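Local coordinates for protein single-stranded-DNA-specific exonuclease RecJ (Thermus thermophilus, PDB 2ZXR) that degrades single-stranded DNA as a 5'-to-3' exonuclease acting in DNA repair, requiring divalent metal ions such as magnesium or manganese and showing no detectable activity on single-stranded RNA, at residues A[11-16]-A[34-39]; A[232-237]-A[450-455]; A[372-377]-A[422-427]; A[539-544]-A[601-606]. All coordinates share one frame; numbering follows the deposited sequence.

Contact 1 (A[11-16]-A[34-39]); sequences SLPPLA and AYWHRG
A proline-on-tryptophan CH-pi contact, Pro13 over Trp36, joins the loop that leads into helix 15-25 to the last turn of helix 29-37, the next helix along the chain. Pro13 CB sits above the centre of the indole six-membered ring, 3.4 Å from its centroid and 14° off the ring normal. It lies nearest the fusion bond, 3.3 Å from Trp36 CD2. Trp36 CG is anti to the backbone N (chi1 -174°), which sets CG on the side of the proline loop; chi2 then fixes the turn of the ring. Pro14, the N-cap residue of helix 15-25, adds a more oblique touch, its CD 3.8 Å from Trp36 CZ2. One residue on from the tryptophan, the imidazole of His37 meets Ser11: NE2 donates a weak hydrogen bond to Ser11 O at 3.1 Å, bent to 133° at the hydrogen. The two aromatic side chains also lean on each other, Trp36 CE3 lying over one face of the imidazole near its rim while His37 CE1 comes up to the indole edge. Arg41 makes a cation-pi contact with Trp36, and Leu12 N is hydrogen-bonded to Glu648, so the loop is also bonded to helix 643-655. Ser11 OG, in the plane of the imidazole, lies at its edge 3.5 Å from His37 CE1.

Contact 2 (A[232-237]-A[450-455]); sequences LVKEGL and LEPYGE
Pro452 and Lys234 carry this junction between helix 227-239 and the loop that follows helix 440-447, with Val233 and Leu237 adding apolar support. The peptide bond before Pro452 is cis, which places Glu451 O on the same side as the ring atom CD, and Lys234 uses both. Its CG packs 3.5 Å from Pro452 CD, the two side chains crossing at about a right angle. Bends at chi3 (91°) and chi4 (91°) then bring NZ round to Glu451 O, where it makes a weak hydrogen bond at 3.2 Å. The rest of the pyrrolidine ring rests on the helix: Val233 CG1, anti to the backbone N (chi1 167°), is the branch that meets Pro452 CG, at 3.7 Å, and Leu237 CD1, one turn further on, lies 4.1 Å from Pro452 CB. Ala261 of helix 261-277 also touches the proline. The loop, part of the RecJ OB family region, thus packs on a helix whose Val233 side chain is about 10 Å from those of the metal ligands Asp221 and Asp84. The chemistry is apolar packing bordered by an ammonium group bonded to Leu46 O and weakly to Glu451 O, with a long, weak ion pair to Asp47 that may partly balance its charge, while the nearby guanidinium of Arg230 would add some repulsion.

Contact 3 (A[372-377]-A[422-427]); sequences LAPISA and PDPVRE
Leu372 and Pro424 cross at about a right angle where a type II' beta turn, Leu372 to Ile375, meets the proline-rich lead-in to strand 426-433. The turn belongs to the DHHA1 domain and is closed by the bond from Ile375 N to Leu372 O at 3.0 Å. Leu372 CG stands between the backbone N and the carbonyl carbon (chi1 75°), the crowded position, and its branches spread round one corner of the proline ring. CG lies 3.7 Å and CD1 3.8 Å from Pro424 CB, and CD2 lies 3.9 Å from both Pro424 CB and Pro424 CG. Ala373, at the first corner of the turn, points its methyl at the same ring; the modelled approach there is too short to be trusted in detail. Asp423 turns away from the turn and pairs with Arg357 in a salt bridge, and Pro424 O accepts a hydrogen bond from Arg4. No hydrogen bond joins the two segments, so the turn and the lead-in meet by van der Waals packing, mostly apolar. Pro374 and Pro422 cross obliquely, CG to CG at 4.2 Å, with Pro374 CG nearer still to the backbone, 3.7 Å from Pro422 O.

Contact 4 (A[539-544]-A[601-606]); sequences PFAYPL and VEVALG
Phe540 O takes the first bond of the pairing, from Val601 N at 2.8 Å. Ala541 turns its methyl to the sheet face it shares with Val601 and Val603, where CB lies 4.1 Å from Val603 CG2. Its N-H faces the other way, to Ser647 OG of helix 643-655. Tyr542 bonds through both its N and its O: N to Val601 O and O from Val603 N, each at 2.8 Å. The tyrosine ring presents its edge to Val601 O, with CD1 at 3.4 Å. This is parallel strand pairing in the RecJ C-terminal domain, with 541-543 outermost within the chain in a five-stranded parallel sheet and 601-603 its neighbour. Pro543, which has no N-H, sits where the backbone N points away from 601-603, towards the outer edge of the sheet, and its CA lies 3.2 Å from Val603 O. A water lies within hydrogen-bonding distance of Pro543 O and Glu602 OE2, though it has more acceptors in reach than protons to give. Leu544 N closes the pairing on Val603 O at 2.8 Å. The two branches of Leu544 reach Glu602, CD1 and CD2 each 4.0 Å from OE2, while Glu602 OE1 forms a salt bridge with Arg552.

How the contacts relate
Contact 1 closes first along the chain; contact 2 then joins residues over 200 positions apart, contact 3 lies entirely between its two segments, and contact 4 comes last. Contacts 1 and 2 have centres 21 Å apart yet touch, Tyr35 CE1 packing 3.4 Å from Leu450 CG, so helix 29-37 adjoins the loop that reaches the nuclease core. Contact 3, about 27 Å from contact 1 between centres, leads into strand 426-433, which pairs with strand 5-9 just before contact 1. Contact 4 lies farthest out, about 44 Å from contact 2 between centres; helix 643-655 touches both it and contact 1. The N-terminal elements thus touch both the OB-region loop and helix 643-655, consistent with bridging them.

Contact 1 (A[11-16]-A[34-39])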
loop_
_atom_site.group_PDB
_atom_site.type_symbol
_atom_site.label_atom_id
_atom_site.label_comp_id
_atom_site.label_asym_id
_atom_site.label_seq_id
_atom_site.Cartn_x
_atom_site.Cartn_y
_atom_site.Cartn_z
ATOM N N SER A 11 -12.987 -9.277 -3.973
ATOM C CA SER A 11 -13.899 -10.410 -3.974
ATOM C C SER A 11 -14.313 -10.870 -2.585
ATOM O O SER A 11 -13.574 -10.675 -1.613
ATOM C CB SER A 11 -13.221 -11.581 -4.673
ATOM O OG SER A 11 -12.169 -12.064 -3.840
ATOM N N LEU A 12 -15.490 -11.483 -2.474
ATOM C CA LEU A 12 -15.902 -12.007 -1.172
ATOM C C LEU A 12 -15.242 -13.376 -1.059
ATOM O O LEU A 12 -15.200 -14.160 -2.032
ATOM C CB LEU A 12 -17.427 -12.157 -1.050
ATOM C CG LEU A 12 -18.259 -10.880 -1.194
ATOM C CD1 LEU A 12 -19.738 -11.191 -0.934
ATOM C CD2 LEU A 12 -17.753 -9.819 -0.247
ATOM N N PRO A 13 -14.681 -13.680 0.119
ATOM C CA PRO A 13 -14.041 -14.994 0.253
ATOM C C PRO A 13 -15.094 -16.065 0.501
ATOM O O PRO A 13 -16.273 -15.752 0.713
ATOM C CB PRO A 13 -13.127 -14.805 1.465
ATOM C CG PRO A 13 -13.934 -13.893 2.335
ATOM C CD PRO A 13 -14.537 -12.883 1.350
ATOM N N PRO A 14 -14.693 -17.343 0.443
ATOM C CA PRO A 14 -15.689 -18.389 0.699
ATOM C C PRO A 14 -16.118 -18.284 2.167
ATOM O O PRO A 14 -15.291 -18.124 3.080
ATOM C CB PRO A 14 -14.951 -19.697 0.366
ATOM C CG PRO A 14 -13.468 -19.295 0.225
ATOM C CD PRO A 14 -13.514 -17.873 -0.265
ATOM N N LEU A 15 -17.422 -18.356 2.394
ATOM C CA LEU A 15 -17.947 -18.217 3.744
ATOM C C LEU A 15 -17.287 -19.025 4.860
ATOM O O LEU A 15 -17.018 -18.478 5.930
ATOM C CB LEU A 15 -19.445 -18.485 3.748
ATOM C CG LEU A 15 -20.314 -17.374 3.171
ATOM C CD1 LEU A 15 -21.494 -17.178 4.132
ATOM C CD2 LEU A 15 -19.539 -16.075 3.029
ATOM N N ALA A 16 -17.039 -20.311 4.640
ATOM C CA ALA A 16 -16.408 -21.104 5.695
ATOM C C ALA A 16 -15.027 -20.552 6.063
ATOM O O ALA A 16 -14.648 -20.599 7.227
ATOM C CB ALA A 16 -16.301 -22.571 5.286
ATOM N N ALA A 34 -10.235 -8.141 5.094
ATOM C CA ALA A 34 -8.883 -7.602 4.882
ATOM C C ALA A 34 -7.819 -8.655 5.226
ATOM O O ALA A 34 -6.912 -8.939 4.424
ATOM C CB ALA A 34 -8.684 -6.348 5.729
ATOM N N TYR A 35 -7.932 -9.251 6.410
ATOM C CA TYR A 35 -6.975 -10.282 6.795
ATOM C C TYR A 35 -6.975 -11.433 5.786
ATOM O O TYR A 35 -5.898 -11.884 5.362
ATOM C CB TYR A 35 -7.280 -10.812 8.194
ATOM C CG TYR A 35 -7.111 -9.772 9.264
ATOM C CD1 TYR A 35 -5.892 -9.123 9.440
ATOM C CD2 TYR A 35 -8.175 -9.409 10.080
ATOM C CE1 TYR A 35 -5.749 -8.133 10.407
ATOM C CE2 TYR A 35 -8.047 -8.426 11.032
ATOM C CZ TYR A 35 -6.838 -7.787 11.197
ATOM O OH TYR A 35 -6.719 -6.790 12.134
ATOM N N TRP A 36 -8.163 -11.897 5.378
ATOM C CA TRP A 36 -8.212 -12.999 4.416
ATOM C C TRP A 36 -7.437 -12.649 3.142
ATOM O O TRP A 36 -6.660 -13.465 2.634
ATOM C CB TRP A 36 -9.649 -13.358 4.047
ATOM C CG TRP A 36 -9.738 -14.586 3.164
ATOM C CD1 TRP A 36 -9.719 -15.900 3.571
ATOM C CD2 TRP A 36 -9.850 -14.614 1.737
ATOM N NE1 TRP A 36 -9.817 -16.737 2.482
ATOM C CE2 TRP A 36 -9.898 -15.978 1.345
ATOM C CE3 TRP A 36 -9.920 -13.626 0.749
ATOM C CZ2 TRP A 36 -10.013 -16.372 0.001
ATOM C CZ3 TRP A 36 -10.033 -14.019 -0.590
ATOM C CH2 TRP A 36 -10.077 -15.383 -0.947
ATOM N N HIS A 37 -7.636 -11.437 2.640
ATOM C CA HIS A 37 -6.948 -10.980 1.440
ATOM C C HIS A 37 -5.438 -10.821 1.598
ATOM O O HIS A 37 -4.700 -11.048 0.646
ATOM C CB HIS A 37 -7.530 -9.644 0.965
ATOM C CG HIS A 37 -8.799 -9.785 0.178
ATOM N ND1 HIS A 37 -8.889 -10.568 -0.956
ATOM C CD2 HIS A 37 -10.031 -9.255 0.367
ATOM C CE1 HIS A 37 -10.123 -10.518 -1.426
ATOM N NE2 HIS A 37 -10.835 -9.728 -0.642
ATOM N N ARG A 38 -4.989 -10.415 2.784
ATOM C CA ARG A 38 -3.574 -10.190 3.044
ATOM C C ARG A 38 -2.922 -11.471 3.493
ATOM O O ARG A 38 -1.755 -11.471 3.861
ATOM C CB ARG A 38 -3.373 -9.142 4.149
ATOM C CG ARG A 38 -4.239 -7.896 4.066
ATOM C CD ARG A 38 -3.600 -6.813 3.238
ATOM N NE ARG A 38 -4.531 -5.732 2.918
ATOM C CZ ARG A 38 -4.549 -4.539 3.503
ATOM N NH1 ARG A 38 -3.682 -4.251 4.466
ATOM N NH2 ARG A 38 -5.418 -3.622 3.094
ATOM N N GLY A 39 -3.681 -12.557 3.491
ATOM C CA GLY A 39 -3.140 -13.840 3.905
ATOM C C GLY A 39 -3.037 -14.083 5.399
ATOM O O GLY A 39 -2.373 -15.033 5.812
#

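Contact 2 (A[232-237]-A[450-455])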
loop_
_atom_site.group_PDB
_atom_site.type_symbol
_atom_site.label_atom_id
_atom_site.label_comp_id
_atom_site.label_asym_id
_atom_site.label_seq_id
_atom_site.Cartn_x
_atom_site.Cartn_y
_atom_site.Cartn_z
ATOM N N LEU A 232 10.176 -7.768 11.907
ATOM C CA LEU A 232 11.328 -6.920 12.179
ATOM C C LEU A 232 10.882 -5.501 12.457
ATOM O O LEU A 232 11.328 -4.874 13.444
ATOM C CB LEU A 232 12.313 -6.942 11.001
ATOM C CG LEU A 232 13.515 -5.990 11.194
ATOM C CD1 LEU A 232 14.474 -6.565 12.257
ATOM C CD2 LEU A 232 14.226 -5.809 9.908
ATOM N N VAL A 233 9.988 -4.998 11.610
ATOM C CA VAL A 233 9.486 -3.640 11.771
ATOM C C VAL A 233 8.698 -3.482 13.091
ATOM O O VAL A 233 8.872 -2.505 13.800
ATOM C CB VAL A 233 8.650 -3.231 10.509
ATOM C CG1 VAL A 233 7.838 -1.962 10.766
ATOM C CG2 VAL A 233 9.641 -3.006 9.319
ATOM N N LYS A 234 7.864 -4.450 13.441
ATOM C CA LYS A 234 7.126 -4.327 14.692
ATOM C C LYS A 234 8.129 -4.197 15.853
ATOM O O LYS A 234 7.995 -3.322 16.700
ATOM C CB LYS A 234 6.208 -5.534 14.905
ATOM C CG LYS A 234 5.017 -5.600 13.910
ATOM C CD LYS A 234 4.288 -6.983 13.981
ATOM C CE LYS A 234 3.144 -6.989 14.979
ATOM N NZ LYS A 234 1.849 -6.596 14.285
ATOM N N GLU A 235 9.133 -5.059 15.876
ATOM C CA GLU A 235 10.147 -5.009 16.925
ATOM C C GLU A 235 10.893 -3.661 16.933
ATOM O O GLU A 235 11.002 -3.014 17.968
ATOM C CB GLU A 235 11.150 -6.152 16.725
ATOM C CG GLU A 235 12.231 -6.293 17.811
ATOM C CD GLU A 235 11.658 -6.654 19.180
ATOM O OE1 GLU A 235 10.657 -7.390 19.241
ATOM O OE2 GLU A 235 12.217 -6.229 20.200
ATOM N N GLY A 236 11.409 -3.243 15.778
ATOM C CA GLY A 236 12.157 -2.002 15.710
ATOM C C GLY A 236 11.365 -0.737 15.989
ATOM O O GLY A 236 11.863 0.161 16.675
ATOM N N LEU A 237 10.141 -0.649 15.477
ATOM C CA LEU A 237 9.345 0.547 15.723
ATOM C C LEU A 237 9.110 0.699 17.209
ATOM O O LEU A 237 9.086 1.812 17.725
ATOM C CB LEU A 237 7.996 0.477 15.003
ATOM C CG LEU A 237 7.943 0.529 13.474
ATOM C CD1 LEU A 237 6.488 0.395 12.987
ATOM C CD2 LEU A 237 8.525 1.823 13.010
ATOM N N LEU A 450 -3.735 -4.836 11.718
ATOM C CA LEU A 450 -3.104 -4.918 10.408
ATOM C C LEU A 450 -1.780 -4.179 10.352
ATOM O O LEU A 450 -0.952 -4.418 9.469
ATOM C CB LEU A 450 -4.029 -4.333 9.340
ATOM C CG LEU A 450 -5.002 -5.318 8.695
ATOM C CD1 LEU A 450 -5.994 -4.559 7.802
ATOM C CD2 LEU A 450 -4.199 -6.348 7.895
ATOM N N GLU A 451 -1.598 -3.249 11.273
ATOM C CA GLU A 451 -0.379 -2.474 11.299
ATOM C C GLU A 451 0.803 -3.341 11.690
ATOM O O GLU A 451 0.650 -4.340 12.403
ATOM C CB GLU A 451 -0.539 -1.339 12.271
ATOM C CG GLU A 451 -1.697 -0.465 11.914
ATOM C CD GLU A 451 -1.652 0.827 12.669
ATOM O OE1 GLU A 451 -1.032 1.789 12.156
ATOM O OE2 GLU A 451 -2.225 0.874 13.785
ATOM N N PRO A 452 2.012 -2.946 11.257
ATOM C CA PRO A 452 2.295 -1.747 10.449
ATOM C C PRO A 452 1.919 -1.776 8.961
ATOM O O PRO A 452 2.219 -2.748 8.248
ATOM C CB PRO A 452 3.791 -1.565 10.640
ATOM C CG PRO A 452 4.272 -3.007 10.659
ATOM C CD PRO A 452 3.247 -3.697 11.549
ATOM N N TYR A 453 1.253 -0.708 8.512
ATOM C CA TYR A 453 0.879 -0.536 7.108
ATOM C C TYR A 453 2.121 -0.101 6.337
ATOM O O TYR A 453 2.980 0.630 6.859
ATOM C CB TYR A 453 -0.182 0.569 6.919
ATOM C CG TYR A 453 -1.552 0.210 7.451
ATOM C CD1 TYR A 453 -2.163 -0.985 7.077
ATOM C CD2 TYR A 453 -2.218 1.047 8.347
ATOM C CE1 TYR A 453 -3.391 -1.340 7.575
ATOM C CE2 TYR A 453 -3.462 0.703 8.859
ATOM C CZ TYR A 453 -4.044 -0.500 8.457
ATOM O OH TYR A 453 -5.300 -0.846 8.879
ATOM N N GLY A 454 2.208 -0.538 5.092
ATOM C CA GLY A 454 3.339 -0.157 4.256
ATOM C C GLY A 454 3.255 -0.816 2.898
ATOM O O GLY A 454 2.192 -1.309 2.507
ATOM N N GLU A 455 4.371 -0.816 2.179
ATOM C CA GLU A 455 4.433 -1.440 0.876
ATOM C C GLU A 455 3.722 -2.791 0.925
ATOM O O GLU A 455 2.974 -3.152 0.017
ATOM C CB GLU A 455 5.900 -1.627 0.451
ATOM C CG GLU A 455 6.084 -2.495 -0.790
ATOM C CD GLU A 455 5.407 -1.907 -2.036
ATOM O OE1 GLU A 455 5.022 -0.718 -2.014
ATOM O OE2 GLU A 455 5.278 -2.640 -3.037
#

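Contact 3 (A[372-377]-A[422-427])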
loop_
_atom_site.group_PDB
_atom_site.type_symbol
_atom_site.label_atom_id
_atom_site.label_comp_id
_atom_site.label_asym_id
_atom_site.label_seq_id
_atom_site.Cartn_x
_atom_site.Cartn_y
_atom_site.Cartn_z
ATOM N N LEU A 372 5.749 2.956 -14.808
ATOM C CA LEU A 372 4.658 2.185 -14.222
ATOM C C LEU A 372 3.996 1.380 -15.311
ATOM O O LEU A 372 4.430 1.376 -16.457
ATOM C CB LEU A 372 3.575 3.124 -13.677
ATOM C CG LEU A 372 2.669 3.807 -14.725
ATOM C CD1 LEU A 372 1.540 4.574 -14.014
ATOM C CD2 LEU A 372 3.471 4.794 -15.606
ATOM N N ALA A 373 2.920 0.715 -14.914
ATOM C CA ALA A 373 2.041 -0.007 -15.826
ATOM C C ALA A 373 2.682 -1.044 -16.689
ATOM O O ALA A 373 3.412 -1.907 -16.169
ATOM C CB ALA A 373 1.326 0.987 -16.663
ATOM N N PRO A 374 2.416 -1.019 -18.013
ATOM C CA PRO A 374 3.121 -2.091 -18.702
ATOM C C PRO A 374 4.434 -1.576 -19.266
ATOM O O PRO A 374 5.037 -2.217 -20.114
ATOM C CB PRO A 374 2.143 -2.484 -19.792
ATOM C CG PRO A 374 1.607 -1.148 -20.221
ATOM C CD PRO A 374 1.356 -0.462 -18.885
ATOM N N ILE A 375 4.882 -0.408 -18.820
ATOM C CA ILE A 375 6.134 0.087 -19.371
ATOM C C ILE A 375 7.288 -0.018 -18.420
ATOM O O ILE A 375 7.320 0.633 -17.373
ATOM C CB ILE A 375 6.024 1.525 -19.844
ATOM C CG1 ILE A 375 4.887 1.636 -20.855
ATOM C CG2 ILE A 375 7.348 1.957 -20.484
ATOM C CD1 ILE A 375 4.669 3.025 -21.316
ATOM N N SER A 376 8.240 -0.848 -18.821
ATOM C CA SER A 376 9.447 -1.093 -18.066
ATOM C C SER A 376 10.481 0.012 -18.286
ATOM O O SER A 376 10.872 0.318 -19.430
ATOM C CB SER A 376 10.034 -2.446 -18.466
ATOM O OG SER A 376 11.323 -2.610 -17.907
ATOM N N ALA A 377 10.912 0.598 -17.171
ATOM C CA ALA A 377 11.891 1.664 -17.166
ATOM C C ALA A 377 13.186 1.256 -17.862
ATOM O O ALA A 377 13.604 1.890 -18.843
ATOM C CB ALA A 377 12.190 2.095 -15.719
ATOM N N PRO A 422 -0.111 -0.131 -24.325
ATOM C CA PRO A 422 -1.380 0.508 -23.978
ATOM C C PRO A 422 -1.115 1.545 -22.897
ATOM O O PRO A 422 -0.085 1.487 -22.219
ATOM C CB PRO A 422 -2.244 -0.658 -23.487
ATOM C CG PRO A 422 -1.259 -1.768 -23.185
ATOM C CD PRO A 422 -0.207 -1.596 -24.232
ATOM N N ASP A 423 -2.010 2.511 -22.756
ATOM C CA ASP A 423 -1.833 3.538 -21.731
ATOM C C ASP A 423 -1.843 2.927 -20.335
ATOM O O ASP A 423 -2.538 1.939 -20.080
ATOM C CB ASP A 423 -2.950 4.574 -21.814
ATOM C CG ASP A 423 -2.857 5.421 -23.061
ATOM O OD1 ASP A 423 -3.853 6.106 -23.385
ATOM O OD2 ASP A 423 -1.779 5.403 -23.701
ATOM N N PRO A 424 -1.041 3.490 -19.418
ATOM C CA PRO A 424 -1.036 2.937 -18.053
ATOM C C PRO A 424 -2.375 3.301 -17.391
ATOM O O PRO A 424 -2.960 4.334 -17.717
ATOM C CB PRO A 424 0.134 3.669 -17.380
ATOM C CG PRO A 424 1.061 3.997 -18.552
ATOM C CD PRO A 424 0.081 4.428 -19.623
ATOM N N VAL A 425 -2.847 2.456 -16.474
ATOM C CA VAL A 425 -4.087 2.708 -15.732
ATOM C C VAL A 425 -3.841 2.512 -14.236
ATOM O O VAL A 425 -3.043 1.664 -13.841
ATOM C CB VAL A 425 -5.234 1.746 -16.164
ATOM C CG1 VAL A 425 -5.618 2.020 -17.603
ATOM C CG2 VAL A 425 -4.800 0.278 -15.974
ATOM N N ARG A 426 -4.525 3.300 -13.410
ATOM C CA ARG A 426 -4.380 3.207 -11.956
ATOM C C ARG A 426 -5.607 2.498 -11.386
ATOM O O ARG A 426 -6.735 2.734 -11.822
ATOM C CB ARG A 426 -4.247 4.616 -11.338
ATOM C CG ARG A 426 -4.184 4.646 -9.807
ATOM C CD ARG A 426 -3.479 5.901 -9.245
ATOM N NE ARG A 426 -4.247 7.145 -9.372
ATOM C CZ ARG A 426 -5.291 7.483 -8.607
ATOM N NH1 ARG A 426 -5.922 8.640 -8.811
ATOM N NH2 ARG A 426 -5.706 6.673 -7.630
ATOM N N GLU A 427 -5.383 1.593 -10.447
ATOM C CA GLU A 427 -6.496 0.897 -9.812
ATOM C C GLU A 427 -6.638 1.356 -8.358
ATOM O O GLU A 427 -5.644 1.662 -7.705
ATOM C CB GLU A 427 -6.293 -0.616 -9.816
ATOM C CG GLU A 427 -7.213 -1.295 -8.792
ATOM C CD GLU A 427 -7.193 -2.811 -8.830
ATOM O OE1 GLU A 427 -7.678 -3.389 -9.836
ATOM O OE2 GLU A 427 -6.698 -3.424 -7.851
#

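Contact 4 (A[539-544]-A[601-606])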
loop_
_atom_site.group_PDB
_atom_site.type_symbol
_atom_site.label_atom_id
_atom_site.label_comp_id
_atom_site.label_asym_id
_atom_site.label_seq_id
_atom_site.Cartn_x
_atom_site.Cartn_y
_atom_site.Cartn_z
ATOM N N PRO A 539 -21.832 -12.990 -13.795
ATOM C CA PRO A 539 -23.234 -12.730 -13.447
ATOM C C PRO A 539 -24.267 -13.761 -13.880
ATOM O O PRO A 539 -24.099 -14.411 -14.896
ATOM C CB PRO A 539 -23.489 -11.349 -14.058
ATOM C CG PRO A 539 -22.625 -11.348 -15.273
ATOM C CD PRO A 539 -21.366 -12.104 -14.885
ATOM N N PHE A 540 -25.315 -13.925 -13.068
ATOM C CA PHE A 540 -26.417 -14.834 -13.377
ATOM C C PHE A 540 -27.720 -14.154 -12.920
ATOM O O PHE A 540 -28.802 -14.459 -13.424
ATOM C CB PHE A 540 -26.229 -16.216 -12.700
ATOM C CG PHE A 540 -26.422 -16.207 -11.202
ATOM C CD1 PHE A 540 -27.698 -16.288 -10.649
ATOM C CD2 PHE A 540 -25.320 -16.059 -10.342
ATOM C CE1 PHE A 540 -27.878 -16.216 -9.249
ATOM C CE2 PHE A 540 -25.481 -15.990 -8.958
ATOM C CZ PHE A 540 -26.762 -16.068 -8.400
ATOM N N ALA A 541 -27.611 -13.207 -11.992
ATOM C CA ALA A 541 -28.777 -12.480 -11.501
ATOM C C ALA A 541 -28.623 -10.990 -11.870
ATOM O O ALA A 541 -27.628 -10.334 -11.511
ATOM C CB ALA A 541 -28.907 -12.669 -10.001
ATOM N N TYR A 542 -29.620 -10.476 -12.588
ATOM C CA TYR A 542 -29.630 -9.111 -13.086
ATOM C C TYR A 542 -30.682 -8.230 -12.464
ATOM O O TYR A 542 -31.872 -8.393 -12.744
ATOM C CB TYR A 542 -29.822 -9.126 -14.598
ATOM C CG TYR A 542 -28.680 -9.818 -15.305
ATOM C CD1 TYR A 542 -28.506 -11.199 -15.210
ATOM C CD2 TYR A 542 -27.739 -9.079 -16.036
ATOM C CE1 TYR A 542 -27.429 -11.827 -15.827
ATOM C CE2 TYR A 542 -26.657 -9.699 -16.649
ATOM C CZ TYR A 542 -26.512 -11.062 -16.542
ATOM O OH TYR A 542 -25.433 -11.655 -17.147
ATOM N N PRO A 543 -30.257 -7.277 -11.618
ATOM C CA PRO A 543 -31.178 -6.356 -10.944
ATOM C C PRO A 543 -32.046 -5.601 -11.927
ATOM O O PRO A 543 -31.551 -5.087 -12.939
ATOM C CB PRO A 543 -30.245 -5.396 -10.184
ATOM C CG PRO A 543 -29.073 -6.258 -9.862
ATOM C CD PRO A 543 -28.874 -7.075 -11.146
ATOM N N LEU A 544 -33.329 -5.523 -11.595
ATOM C CA LEU A 544 -34.317 -4.805 -12.386
ATOM C C LEU A 544 -35.167 -4.048 -11.363
ATOM O O LEU A 544 -35.538 -4.610 -10.335
ATOM C CB LEU A 544 -35.198 -5.788 -13.152
ATOM C CG LEU A 544 -36.302 -5.251 -14.058
ATOM C CD1 LEU A 544 -35.702 -4.612 -15.300
ATOM C CD2 LEU A 544 -37.211 -6.408 -14.475
ATOM N N VAL A 601 -31.245 -14.855 -14.654
ATOM C CA VAL A 601 -32.542 -14.279 -14.353
ATOM C C VAL A 601 -32.479 -12.796 -14.053
ATOM O O VAL A 601 -31.399 -12.229 -13.838
ATOM C CB VAL A 601 -33.164 -15.006 -13.143
ATOM C CG1 VAL A 601 -33.399 -16.464 -13.486
ATOM C CG2 VAL A 601 -32.223 -14.901 -11.922
ATOM N N GLU A 602 -33.654 -12.169 -14.042
ATOM C CA GLU A 602 -33.753 -10.747 -13.735
ATOM C C GLU A 602 -34.409 -10.708 -12.376
ATOM O O GLU A 602 -35.412 -11.392 -12.134
ATOM C CB GLU A 602 -34.588 -10.029 -14.784
ATOM C CG GLU A 602 -33.869 -10.012 -16.104
ATOM C CD GLU A 602 -34.617 -9.225 -17.134
ATOM O OE1 GLU A 602 -35.229 -9.863 -18.013
ATOM O OE2 GLU A 602 -34.606 -7.978 -17.060
ATOM N N VAL A 603 -33.817 -9.931 -11.479
ATOM C CA VAL A 603 -34.311 -9.891 -10.130
ATOM C C VAL A 603 -34.687 -8.518 -9.652
ATOM O O VAL A 603 -33.949 -7.553 -9.826
ATOM C CB VAL A 603 -33.262 -10.492 -9.172
ATOM C CG1 VAL A 603 -33.792 -10.523 -7.747
ATOM C CG2 VAL A 603 -32.868 -11.880 -9.664
ATOM N N ALA A 604 -35.864 -8.442 -9.058
ATOM C CA ALA A 604 -36.360 -7.201 -8.504
ATOM C C ALA A 604 -36.638 -7.521 -7.035
ATOM O O ALA A 604 -36.825 -8.682 -6.665
ATOM C CB ALA A 604 -37.648 -6.779 -9.216
ATOM N N LEU A 605 -36.634 -6.500 -6.194
ATOM C CA LEU A 605 -36.916 -6.715 -4.784
ATOM C C LEU A 605 -38.166 -5.928 -4.517
ATOM O O LEU A 605 -39.235 -6.472 -4.219
ATOM C CB LEU A 605 -35.795 -6.156 -3.922
ATOM C CG LEU A 605 -34.432 -6.809 -4.095
ATOM C CD1 LEU A 605 -33.410 -5.990 -3.305
ATOM C CD2 LEU A 605 -34.498 -8.269 -3.643
ATOM N N GLY A 606 -38.000 -4.627 -4.660
ATOM C CA GLY A 606 -39.090 -3.717 -4.443
ATOM C C GLY A 606 -38.664 -2.321 -4.043
ATOM O O GLY A 606 -37.528 -1.883 -4.279
HETATM O O HOH W 1 -32.332 -6.711 -15.520
#